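Local coordinates for peruvianin-I (Thevetia peruviana, PDB 6ORM), which acts as a proteolytic enzyme of the plant's latex, a cysteine peptidase built on the germin-like cupin fold, at the interface of chains A and B. Numbering follows the deposited sequence. Chains: chain A/B, Peruvianin-I.

The interface of chains A and B. Residues chain A 42, 59, 64, 73-74; chain B 96, 98, 126.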
# COMPACT_ATOMS: atom_id res chain seq x y z
N PHE A 42 23.28 17.21 -10.14
CA PHE A 42 23.32 18.44 -9.37
C PHE A 42 24.64 19.18 -9.52
O PHE A 42 24.73 20.35 -9.11
CB PHE A 42 23.08 18.16 -7.88
CG PHE A 42 21.65 17.85 -7.55
CD1 PHE A 42 20.63 18.25 -8.39
CD2 PHE A 42 21.34 17.18 -6.38
CE1 PHE A 42 19.31 17.96 -8.07
CE2 PHE A 42 20.03 16.89 -6.06
CZ PHE A 42 19.01 17.29 -6.90
N VAL A 59 15.28 15.19 -10.15
CA VAL A 59 15.81 13.83 -10.07
C VAL A 59 14.67 12.88 -9.74
O VAL A 59 14.48 12.48 -8.58
CB VAL A 59 16.95 13.70 -9.04
CG1 VAL A 59 17.66 12.37 -9.23
CG2 VAL A 59 17.93 14.85 -9.16
N PHE A 64 17.00 9.53 -13.24
CA PHE A 64 17.87 8.68 -12.43
C PHE A 64 17.25 7.29 -12.45
O PHE A 64 16.49 6.93 -11.55
CB PHE A 64 18.01 9.25 -11.02
CG PHE A 64 19.03 8.56 -10.15
CD1 PHE A 64 19.89 7.60 -10.67
CD2 PHE A 64 19.12 8.89 -8.81
CE1 PHE A 64 20.82 6.98 -9.85
CE2 PHE A 64 20.05 8.27 -7.99
CZ PHE A 64 20.90 7.32 -8.51
N THR A 73 12.36 10.64 -4.63
CA THR A 73 12.77 11.68 -5.56
C THR A 73 13.38 12.81 -4.74
O THR A 73 12.95 13.07 -3.61
CB THR A 73 11.58 12.22 -6.38
OG1 THR A 73 11.29 11.32 -7.46
CG2 THR A 73 11.85 13.61 -6.95
N ILE A 74 14.41 13.46 -5.29
CA ILE A 74 14.90 14.72 -4.74
C ILE A 74 15.02 15.73 -5.88
O ILE A 74 15.55 15.42 -6.95
CB ILE A 74 16.24 14.55 -3.99
CG1 ILE A 74 16.62 15.85 -3.28
CG2 ILE A 74 17.35 14.09 -4.92
CD1 ILE A 74 17.76 15.68 -2.28
N LEU B 96 18.05 7.59 -0.10
CA LEU B 96 18.65 8.38 -1.16
C LEU B 96 19.66 9.32 -0.53
O LEU B 96 19.28 10.27 0.16
CB LEU B 96 17.58 9.13 -1.95
CG LEU B 96 18.04 9.99 -3.13
CD1 LEU B 96 18.96 9.20 -4.06
CD2 LEU B 96 16.84 10.53 -3.89
N MET B 98 22.58 12.13 -0.45
CA MET B 98 23.19 13.26 -1.14
C MET B 98 24.43 13.70 -0.37
O MET B 98 24.33 14.11 0.79
CB MET B 98 22.23 14.45 -1.27
CG MET B 98 22.87 15.63 -1.99
SD MET B 98 21.73 16.93 -2.49
CE MET B 98 21.18 17.53 -0.89
N LEU B 126 24.31 11.99 -5.85
CA LEU B 126 23.28 11.20 -5.21
C LEU B 126 23.60 9.72 -5.36
O LEU B 126 24.22 9.30 -6.34
CB LEU B 126 21.90 11.48 -5.80
CG LEU B 126 21.42 12.92 -5.82
CD1 LEU B 126 20.20 13.02 -6.69
CD2 LEU B 126 21.13 13.39 -4.41
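A:Ile74, near the start of strand 73-79, packs against B:Leu96, B:Met98 and B:Leu126 in an apolar patch of the two-fold interface between copies of this germin-like cupin. The patch has a twin with the chains exchanged, and the pair probably contributes to packing subunits in a germin-type hexamer. A:Ile74 CB touches the B:Leu96 methyl CD2 at 4.1 Å. Here the side chain forks. The short branch, A:Ile74 CG2, sits between the backbone N and the carbonyl carbon and drops between two leucines, 3.5 Å from B:Leu126 CD1 and, towards the other strand, 3.7 Å from B:Leu96 CD2. The long branch runs out through CG1, anti to the backbone N (chi1 -172°), and stays extended, which carries A:Ile74 CD1 to the thioether of B:Met98, 4.1 Å from the terminal methyl B:Met98 CE. Replacing A:Ile74 with an alanine would probably open a gap between B:Leu96 and B:Leu126 and leave the B:Met98 methyl without its aliphatic neighbour.

B:Leu126, opening strand 126-129, wedges its forked end among three side chains of chain A. Besides the isoleucine, B:Leu126 CD1 meets the valine tip to tip, 3.7 Å from A:Val59 CG1, with CG2 of the same valine almost as near. B:Leu126 CD1 also sits off one side of the A:Phe42 ring plane, just beyond the CE2 corner, 3.9 Å from A:Phe42 CE2; one methyl is thus shared by a valine, an isoleucine and an aromatic ring. B:Met98 reaches this ring differently: its sulfur stands off the rim, raised to the opposite side of the ring plane from B:Leu126 CD1, with B:Met98 SD 3.9 Å from A:Phe42 CD2. The methionine chain is extended as far as the sulfur and then bends (chi3 65°), placing sulfur and methyl both beside A:Ile74 CD1. At the other end of the patch A:Phe64 and B:Leu96 slide past one another in opposite directions, the ring offering its rim: A:Phe64 CE2 lies 4.2 Å from B:Leu96 CD1.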